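Local coordinates for protein L-Ala-D/L-Glu epimerase, a muconate lactonizing enzyme (Klebsiella pneumoniae subsp. pneumoniae MGH 78578, PDB 3FCP) that belongs to the enolase superfamily, joining an N-terminal capping domain of sheet and helices to a TIM-barrel-like domain that carries a magnesium ion, at residues Q9-I14 with R39-D44; A108-L113 with P281-A286; G269-K274 with A294-Y299. All blocks are in the same frame, centred on the assembly; numbering follows the deposited sequence.

Contact 1 of 3, residues Q9-I14 with R39-D44; sequences QIESWI and RLTRSD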
loop_
_atom_site.group_PDB
_atom_site.type_symbol
_atom_site.label_atom_id
_atom_site.label_comp_id
_atom_site.label_asym_id
_atom_site.label_seq_id
_atom_site.Cartn_x
_atom_site.Cartn_y
_atom_site.Cartn_z
ATOM N N GLN A 9 -11.230 -50.873 -12.757
ATOM C CA GLN A 9 -12.606 -50.520 -12.483
ATOM C C GLN A 9 -12.745 -49.561 -11.310
ATOM O O GLN A 9 -11.904 -49.526 -10.410
ATOM C CB GLN A 9 -13.435 -51.781 -12.214
ATOM C CG GLN A 9 -14.926 -51.500 -12.150
ATOM C CD GLN A 9 -15.461 -50.929 -13.459
ATOM O OE1 GLN A 9 -15.729 -51.670 -14.411
ATOM N NE2 GLN A 9 -15.596 -49.604 -13.520
ATOM N N ILE A 10 -13.817 -48.780 -11.349
ATOM C CA ILE A 10 -14.136 -47.824 -10.305
ATOM C C ILE A 10 -15.634 -47.942 -10.043
ATOM O O ILE A 10 -16.449 -47.801 -10.954
ATOM C CB ILE A 10 -13.791 -46.364 -10.730
ATOM C CG1 ILE A 10 -12.274 -46.197 -10.853
ATOM C CG2 ILE A 10 -14.337 -45.381 -9.705
ATOM C CD1 ILE A 10 -11.827 -44.815 -11.333
ATOM N N GLU A 11 -15.983 -48.231 -8.798
ATOM C CA GLU A 11 -17.376 -48.366 -8.386
ATOM C C GLU A 11 -17.623 -47.298 -7.328
ATOM O O GLU A 11 -16.687 -46.849 -6.675
ATOM C CB GLU A 11 -17.615 -49.732 -7.739
ATOM C CG GLU A 11 -17.330 -50.949 -8.601
ATOM C CD GLU A 11 -17.195 -52.210 -7.760
ATOM O OE1 GLU A 11 -16.089 -52.461 -7.233
ATOM O OE2 GLU A 11 -18.201 -52.940 -7.608
ATOM N N SER A 12 -18.875 -46.890 -7.162
ATOM C CA SER A 12 -19.219 -45.912 -6.142
ATOM C C SER A 12 -20.677 -46.095 -5.755
ATOM O O SER A 12 -21.501 -46.519 -6.565
ATOM C CB SER A 12 -18.959 -44.475 -6.625
ATOM O OG SER A 12 -19.842 -44.086 -7.659
ATOM N N TRP A 13 -20.982 -45.791 -4.502
ATOM C CA TRP A 13 -22.333 -45.930 -3.978
ATOM C C TRP A 13 -22.640 -44.773 -3.050
ATOM O O TRP A 13 -21.742 -44.255 -2.380
ATOM C CB TRP A 13 -22.457 -47.199 -3.139
ATOM C CG TRP A 13 -22.002 -48.464 -3.791
ATOM C CD1 TRP A 13 -22.778 -49.368 -4.456
ATOM C CD2 TRP A 13 -20.678 -49.003 -3.773
ATOM N NE1 TRP A 13 -22.017 -50.447 -4.845
ATOM C CE2 TRP A 13 -20.724 -50.247 -4.439
ATOM C CE3 TRP A 13 -19.454 -48.558 -3.253
ATOM C CZ2 TRP A 13 -19.591 -51.056 -4.600
ATOM C CZ3 TRP A 13 -18.326 -49.363 -3.414
ATOM C CH2 TRP A 13 -18.405 -50.600 -4.082
ATOM N N ILE A 14 -23.904 -44.366 -3.015
ATOM C CA ILE A 14 -24.315 -43.328 -2.092
ATOM C C ILE A 14 -24.849 -44.166 -0.945
ATOM O O ILE A 14 -25.748 -44.982 -1.132
ATOM C CB ILE A 14 -25.447 -42.442 -2.645
ATOM C CG1 ILE A 14 -24.933 -41.596 -3.814
ATOM C CG2 ILE A 14 -25.976 -41.549 -1.531
ATOM C CD1 ILE A 14 -25.968 -40.646 -4.408
ATOM N N ARG A 39 -14.792 -47.684 -4.579
ATOM C CA ARG A 39 -13.899 -48.835 -4.551
ATOM C C ARG A 39 -13.239 -48.851 -5.919
ATOM O O ARG A 39 -13.909 -48.925 -6.949
ATOM C CB ARG A 39 -14.645 -50.150 -4.317
ATOM C CG ARG A 39 -13.700 -51.359 -4.303
ATOM C CD ARG A 39 -14.387 -52.609 -3.792
ATOM N NE ARG A 39 -15.549 -52.957 -4.599
ATOM C CZ ARG A 39 -16.476 -53.833 -4.224
ATOM N NH1 ARG A 39 -16.369 -54.446 -3.053
ATOM N NH2 ARG A 39 -17.514 -54.083 -5.012
ATOM N N LEU A 40 -11.917 -48.752 -5.924
ATOM C CA LEU A 40 -11.161 -48.748 -7.161
ATOM C C LEU A 40 -10.402 -50.059 -7.268
ATOM O O LEU A 40 -9.677 -50.441 -6.350
ATOM C CB LEU A 40 -10.199 -47.556 -7.172
ATOM C CG LEU A 40 -9.390 -47.287 -8.445
ATOM C CD1 LEU A 40 -8.993 -45.810 -8.488
ATOM C CD2 LEU A 40 -8.163 -48.187 -8.485
ATOM N N THR A 41 -10.583 -50.751 -8.389
ATOM C CA THR A 41 -9.919 -52.024 -8.604
ATOM C C THR A 41 -8.805 -51.886 -9.627
ATOM O O THR A 41 -9.014 -51.333 -10.710
ATOM C CB THR A 41 -10.917 -53.095 -9.091
ATOM O OG1 THR A 41 -11.938 -53.277 -8.105
ATOM C CG2 THR A 41 -10.201 -54.424 -9.318
ATOM N N ARG A 42 -7.624 -52.382 -9.271
ATOM C CA ARG A 42 -6.462 -52.335 -10.153
ATOM C C ARG A 42 -6.325 -53.638 -10.939
ATOM O O ARG A 42 -6.948 -54.641 -10.600
ATOM C CB ARG A 42 -5.197 -52.099 -9.330
ATOM C CG ARG A 42 -5.110 -50.704 -8.722
ATOM C CD ARG A 42 -4.226 -50.671 -7.488
ATOM N NE ARG A 42 -2.938 -51.339 -7.676
ATOM C CZ ARG A 42 -1.758 -50.764 -7.449
ATOM N NH1 ARG A 42 -1.692 -49.499 -7.038
ATOM N NH2 ARG A 42 -0.641 -51.460 -7.588
ATOM N N SER A 43 -5.502 -53.618 -11.984
ATOM C CA SER A 43 -5.282 -54.798 -12.810
ATOM C C SER A 43 -4.531 -55.902 -12.061
ATOM O O SER A 43 -4.502 -57.048 -12.513
ATOM C CB SER A 43 -4.517 -54.423 -14.084
ATOM O OG SER A 43 -3.286 -53.799 -13.773
ATOM N N ASP A 44 -3.904 -55.565 -10.936
ATOM C CA ASP A 44 -3.198 -56.581 -10.158
ATOM C C ASP A 44 -4.129 -57.216 -9.118
ATOM O O ASP A 44 -3.713 -58.066 -8.327
ATOM C CB ASP A 44 -1.956 -55.988 -9.480
ATOM C CG ASP A 44 -2.270 -54.790 -8.593
ATOM O OD1 ASP A 44 -3.452 -54.409 -8.482
ATOM O OD2 ASP A 44 -1.318 -54.229 -8.006
#
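Gln9, Ile10 and Glu11 run antiparallel to Thr41, Leu40 and Arg39, the axes of the two short segments approaching to 4.7 Å with 166° between their directions. Gln9-Thr41 and Glu11-Arg39 are hydrogen-bonded pairs, each closed by two backbone bonds. Between them Ile10-Leu40 is a non-hydrogen-bonded pair, with Ile10 CA 4.4 Å from Leu40 CA. These two aliphatic side chains lie side by side, Ile10 CG1 touching Leu40 CG at 3.9 Å, and suit a face buried beneath helices 65-80 and 103-121. The other face, with Glu11, Arg39 and Thr41, is mostly polar. There Arg39 grips Glu11 side-on in a salt bridge: NE gives a bond of 2.7 Å to Glu11 OE1 from above the carboxylate plane, while NH2 reaches the syn side of Glu11 OE2 at 2.9 Å. Two bonds to two oxygens fix the rotation of the guanidinium, and the bend at chi3 (59°) brings Arg39 NE round to the acid. Trp13 sets CH2 3.4 Å above the guanidinium plane of Arg39, offset toward the rim; its ring stands nearly upright on that plane, at 82°. Strand 47-53 completes a three-stranded antiparallel meander, helices packed on its apolar face, characteristic of the N-terminal domain of the enolase superfamily.

Contact 2 of 3, residues A108-L113 with P281-A286; sequences AIETAL and PNSVLA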
loop_
_atom_site.group_PDB
_atom_site.type_symbol
_atom_site.label_atom_id
_atom_site.label_comp_id
_atom_site.label_asym_id
_atom_site.label_seq_id
_atom_site.Cartn_x
_atom_site.Cartn_y
_atom_site.Cartn_z
ATOM N N ALA A 108 -12.173 -38.539 -2.860
ATOM C CA ALA A 108 -12.555 -39.943 -2.693
ATOM C C ALA A 108 -11.650 -40.814 -3.564
ATOM O O ALA A 108 -11.167 -41.858 -3.127
ATOM C CB ALA A 108 -14.024 -40.148 -3.082
ATOM N N ILE A 109 -11.421 -40.376 -4.798
ATOM C CA ILE A 109 -10.567 -41.113 -5.727
ATOM C C ILE A 109 -9.102 -41.136 -5.280
ATOM O O ILE A 109 -8.443 -42.180 -5.328
ATOM C CB ILE A 109 -10.630 -40.499 -7.152
ATOM C CG1 ILE A 109 -12.048 -40.633 -7.719
ATOM C CG2 ILE A 109 -9.602 -41.177 -8.058
ATOM C CD1 ILE A 109 -12.532 -42.072 -7.852
ATOM N N GLU A 110 -8.585 -39.986 -4.859
ATOM C CA GLU A 110 -7.193 -39.910 -4.420
ATOM C C GLU A 110 -6.997 -40.808 -3.207
ATOM O O GLU A 110 -5.965 -41.472 -3.067
ATOM C CB GLU A 110 -6.810 -38.465 -4.066
ATOM C CG GLU A 110 -5.329 -38.288 -3.794
ATOM C CD GLU A 110 -4.946 -36.850 -3.489
ATOM O OE1 GLU A 110 -4.915 -36.472 -2.301
ATOM O OE2 GLU A 110 -4.682 -36.098 -4.446
ATOM N N THR A 111 -7.995 -40.834 -2.331
ATOM C CA THR A 111 -7.926 -41.659 -1.133
ATOM C C THR A 111 -7.829 -43.131 -1.522
ATOM O O THR A 111 -6.985 -43.869 -1.004
ATOM C CB THR A 111 -9.177 -41.466 -0.248
ATOM O OG1 THR A 111 -9.243 -40.104 0.196
ATOM C CG2 THR A 111 -9.123 -42.402 0.971
ATOM N N ALA A 112 -8.688 -43.549 -2.447
ATOM C CA ALA A 112 -8.708 -44.937 -2.894
ATOM C C ALA A 112 -7.390 -45.312 -3.567
ATOM O O ALA A 112 -6.862 -46.411 -3.353
ATOM C CB ALA A 112 -9.886 -45.163 -3.855
ATOM N N LEU A 113 -6.862 -44.402 -4.381
ATOM C CA LEU A 113 -5.599 -44.636 -5.071
ATOM C C LEU A 113 -4.491 -44.841 -4.047
ATOM O O LEU A 113 -3.652 -45.737 -4.200
ATOM C CB LEU A 113 -5.247 -43.448 -5.980
ATOM C CG LEU A 113 -6.074 -43.330 -7.262
ATOM C CD1 LEU A 113 -5.825 -41.980 -7.928
ATOM C CD2 LEU A 113 -5.704 -44.478 -8.199
ATOM N N PRO A 281 -5.987 -36.640 0.497
ATOM C CA PRO A 281 -4.913 -36.703 1.499
ATOM C C PRO A 281 -3.560 -36.172 1.011
ATOM O O PRO A 281 -2.778 -35.656 1.798
ATOM C CB PRO A 281 -4.846 -38.191 1.847
ATOM C CG PRO A 281 -6.255 -38.678 1.579
ATOM C CD PRO A 281 -6.589 -37.970 0.285
ATOM N N ASN A 282 -3.264 -36.309 -0.280
ATOM C CA ASN A 282 -1.990 -35.790 -0.782
ATOM C C ASN A 282 -2.131 -34.331 -1.201
ATOM O O ASN A 282 -1.280 -33.489 -0.881
ATOM C CB ASN A 282 -1.479 -36.616 -1.972
ATOM C CG ASN A 282 -0.090 -36.177 -2.430
ATOM O OD1 ASN A 282 0.136 -35.919 -3.614
ATOM N ND2 ASN A 282 0.844 -36.094 -1.492
ATOM N N SER A 283 -3.211 -34.028 -1.915
ATOM C CA SER A 283 -3.459 -32.664 -2.382
ATOM C C SER A 283 -3.520 -31.648 -1.244
ATOM O O SER A 283 -3.050 -30.518 -1.385
ATOM C CB SER A 283 -4.763 -32.605 -3.182
ATOM O OG SER A 283 -4.642 -33.321 -4.399
ATOM N N VAL A 284 -4.088 -32.045 -0.111
ATOM C CA VAL A 284 -4.194 -31.122 1.013
ATOM C C VAL A 284 -2.825 -30.732 1.581
ATOM O O VAL A 284 -2.683 -29.671 2.193
ATOM C CB VAL A 284 -5.072 -31.717 2.154
ATOM C CG1 VAL A 284 -4.323 -32.828 2.873
ATOM C CG2 VAL A 284 -5.487 -30.606 3.127
ATOM N N LEU A 285 -1.818 -31.578 1.367
ATOM C CA LEU A 285 -0.474 -31.299 1.868
ATOM C C LEU A 285 0.169 -30.062 1.239
ATOM O O LEU A 285 1.002 -29.408 1.875
ATOM C CB LEU A 285 0.436 -32.520 1.665
ATOM C CG LEU A 285 -0.034 -33.783 2.395
ATOM C CD1 LEU A 285 0.908 -34.943 2.092
ATOM C CD2 LEU A 285 -0.080 -33.516 3.894
ATOM N N ALA A 286 -0.207 -29.735 0.001
ATOM C CA ALA A 286 0.349 -28.542 -0.647
ATOM C C ALA A 286 -0.150 -27.303 0.107
ATOM O O ALA A 286 0.603 -26.364 0.362
ATOM C CB ALA A 286 -0.080 -28.476 -2.119
HETATM O O HOH W 1 -2.345 -35.551 -5.494
#
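Glu110 and Thr111, on one turn of helix 103-121, face the chain from Pro281 to Ser283, just ahead of and into helix 283-294; the closest pair of CA atoms, Thr111 CA and Pro281 CA, is 6.4 Å apart. Glu110 carries the contact. With CG anti to the backbone N (chi1 -172°) and CD continuing the extended line (chi2 178°), the chain carries CD across to the other segment. Ser283 OG donates to Glu110 OE2 over 2.8 Å, using the syn lone pair of that oxygen. The backbone N-H groups of Asn282 and Ser283 both turn to Glu110 OE1, although the place of this oxygen is less sure. An acid is apt here, since amides near the beginning of helix 283-294 may help to offset the buried charge. The contact ties the N-terminal capping domain to the barrel domain, the two-domain plan of the enolase superfamily. A water donates to Glu110 OE2 at 2.6 Å and to Asn282 OD1 at 3.1 Å, bridging the two side chains. Pro281 has no N-H to offer; instead its ring crosses the Thr111 side chain at about a right angle, CD lying 3.4 Å from Thr111 OG1, a hydroxyl already hydrogen-bonded to Ser107 O.

Contact 3 of 3, residues G269-K274 with A294-Y299; sequences GAYALK and AGIGLY
Ile296 sets its CG2 methyl over the middle of the Tyr271 ring: CG2 sits 3.7 Å from the ring centroid and only 11° off its normal, a CH-pi contact. The isoleucine suits this place because it is branched. With CG1 anti to the carbonyl carbon (chi1 -73°), CG2 falls anti to the backbone N; the CG2 branch covers the ring while the other carries CD1 out to the phenol end, 3.3 Å from Tyr271 OH. That hydroxyl is hydrogen-bonded to Gly259 O. On the side of the sheet that carries Tyr271 and Leu298, Leu273 and Leu298 cross at a slant, Leu273 CD1 meeting Leu298 CD2 at 4.1 Å, and helices 256-264 and 283-294 cover this apolar layer. The backbones beneath are parallel neighbours inclined by 28°, and with helix 283-294 between them they form a beta-alpha-beta unit of the TIM-barrel-like domain. Toward the barrel interior the residues are mostly small. Ala272 turns CB to the edge of the Tyr299 ring, in its plane, 3.9 Å from Tyr299 CD2, and lies about 7 Å from the magnesium ion held by Asn201, Asp250 and Glu251. The phenol of Tyr299 is tied to Glu327. Gly297 lacks a side chain, and Ala270 CA can come within 4.1 Å of Gly297 CA where a CB would crowd the Ala270 methyl. Gly297 N donates to Gly269 O at 2.9 Å, and Tyr271 and Leu273 return bonds from their N-H groups to Gly297 O and Tyr299 O; that from Tyr299 N to Tyr271 O is weak. Gly295, at positive phi, ends helix 283-294 in a Schellman motif.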
loop_
_atom_site.group_PDB
_atom_site.type_symbol
_atom_site.label_atom_id
_atom_site.label_comp_id
_atom_site.label_asym_id
_atom_site.label_seq_id
_atom_site.Cartn_x
_atom_site.Cartn_y
_atom_site.Cartn_z
ATOM N N GLY A 269 -3.330 -16.365 11.453
ATOM C CA GLY A 269 -4.104 -17.264 12.287
ATOM C C GLY A 269 -3.844 -18.691 11.837
ATOM O O GLY A 269 -2.690 -19.092 11.683
ATOM N N ALA A 270 -4.905 -19.452 11.595
ATOM C CA ALA A 270 -4.749 -20.837 11.170
ATOM C C ALA A 270 -5.719 -21.228 10.066
ATOM O O ALA A 270 -6.713 -20.535 9.819
ATOM C CB ALA A 270 -4.927 -21.771 12.376
ATOM N N TYR A 271 -5.409 -22.338 9.397
ATOM C CA TYR A 271 -6.254 -22.871 8.332
ATOM C C TYR A 271 -6.855 -24.220 8.730
ATOM O O TYR A 271 -6.175 -25.085 9.304
ATOM C CB TYR A 271 -5.465 -23.091 7.032
ATOM C CG TYR A 271 -5.019 -21.854 6.282
ATOM C CD1 TYR A 271 -5.574 -20.600 6.546
ATOM C CD2 TYR A 271 -4.078 -21.954 5.252
ATOM C CE1 TYR A 271 -5.210 -19.482 5.807
ATOM C CE2 TYR A 271 -3.707 -20.840 4.503
ATOM C CZ TYR A 271 -4.278 -19.608 4.786
ATOM O OH TYR A 271 -3.911 -18.506 4.054
ATOM N N ALA A 272 -8.134 -24.398 8.416
ATOM C CA ALA A 272 -8.815 -25.659 8.690
ATOM C C ALA A 272 -8.590 -26.546 7.470
ATOM O O ALA A 272 -9.318 -26.445 6.486
ATOM C CB ALA A 272 -10.319 -25.426 8.899
ATOM N N LEU A 273 -7.574 -27.401 7.525
ATOM C CA LEU A 273 -7.288 -28.305 6.416
ATOM C C LEU A 273 -8.382 -29.375 6.335
ATOM O O LEU A 273 -8.810 -29.909 7.360
ATOM C CB LEU A 273 -5.935 -28.999 6.621
ATOM C CG LEU A 273 -4.691 -28.151 6.888
ATOM C CD1 LEU A 273 -3.502 -29.062 7.195
ATOM C CD2 LEU A 273 -4.401 -27.280 5.676
ATOM N N LYS A 274 -8.848 -29.665 5.124
ATOM C CA LYS A 274 -9.858 -30.705 4.915
ATOM C C LYS A 274 -9.548 -31.382 3.588
ATOM O O LYS A 274 -9.394 -30.710 2.571
ATOM C CB LYS A 274 -11.272 -30.108 4.883
ATOM C CG LYS A 274 -11.721 -29.502 6.222
ATOM C CD LYS A 274 -13.173 -29.059 6.186
ATOM C CE LYS A 274 -13.599 -28.456 7.535
ATOM N NZ LYS A 274 -15.024 -28.063 7.524
ATOM N N ALA A 294 4.108 -19.537 5.178
ATOM C CA ALA A 294 3.593 -18.213 5.521
ATOM C C ALA A 294 3.424 -17.942 7.021
ATOM O O ALA A 294 2.998 -16.851 7.402
ATOM C CB ALA A 294 2.261 -17.987 4.816
ATOM N N GLY A 295 3.734 -18.925 7.865
ATOM C CA GLY A 295 3.589 -18.736 9.305
ATOM C C GLY A 295 2.162 -18.916 9.815
ATOM O O GLY A 295 1.812 -18.433 10.896
ATOM N N ILE A 296 1.337 -19.609 9.036
ATOM C CA ILE A 296 -0.059 -19.863 9.396
ATOM C C ILE A 296 -0.197 -21.256 10.027
ATOM O O ILE A 296 0.318 -22.244 9.497
ATOM C CB ILE A 296 -0.949 -19.719 8.135
ATOM C CG1 ILE A 296 -1.062 -18.226 7.776
ATOM C CG2 ILE A 296 -2.329 -20.360 8.351
ATOM C CD1 ILE A 296 -1.584 -17.965 6.383
ATOM N N GLY A 297 -0.875 -21.314 11.177
ATOM C CA GLY A 297 -1.063 -22.569 11.892
ATOM C C GLY A 297 -1.976 -23.576 11.208
ATOM O O GLY A 297 -2.742 -23.221 10.304
ATOM N N LEU A 298 -1.919 -24.826 11.663
ATOM C CA LEU A 298 -2.703 -25.904 11.069
ATOM C C LEU A 298 -3.715 -26.565 12.005
ATOM O O LEU A 298 -3.482 -26.693 13.212
ATOM C CB LEU A 298 -1.755 -26.971 10.503
ATOM C CG LEU A 298 -0.653 -26.473 9.556
ATOM C CD1 LEU A 298 0.246 -27.640 9.137
ATOM C CD2 LEU A 298 -1.274 -25.821 8.337
ATOM N N TYR A 299 -4.822 -27.009 11.415
ATOM C CA TYR A 299 -5.929 -27.669 12.113
ATOM C C TYR A 299 -6.468 -28.781 11.201
ATOM O O TYR A 299 -6.641 -28.567 9.994
ATOM C CB TYR A 299 -7.042 -26.647 12.390
ATOM C CG TYR A 299 -8.306 -27.175 13.046
ATOM C CD1 TYR A 299 -8.306 -27.608 14.376
ATOM C CD2 TYR A 299 -9.532 -27.131 12.371
ATOM C CE1 TYR A 299 -9.494 -27.965 15.019
ATOM C CE2 TYR A 299 -10.723 -27.485 13.003
ATOM C CZ TYR A 299 -10.695 -27.890 14.328
ATOM O OH TYR A 299 -11.879 -28.155 14.977
HETATM O O HOH W 2 -0.242 -16.373 10.896
#

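Along the chain contact 1 closes first, within the N-terminal domain; the other segments follow in the order 108-113, 269-274, 281-286, 294-299, so contacts 2 and 3 interleave. Contacts 1 and 2 have centres 16 Å apart and touch through packing, with Leu40 CD1 3.6 Å from Leu113 CD2, because helix 103-121 lies on the sheet of contact 1. Contacts 2 and 3 are 18 Å apart between centres; helix 283-294 leads from contact 2 to strand 297-300 of contact 3, and Val284 packs on Leu273. The centres of contacts 1 and 3 are 33 Å apart, with nearest atoms about 19 Å apart. Helix 103-121 and then helix 283-294 thus connect the capping sheet to the barrel strands.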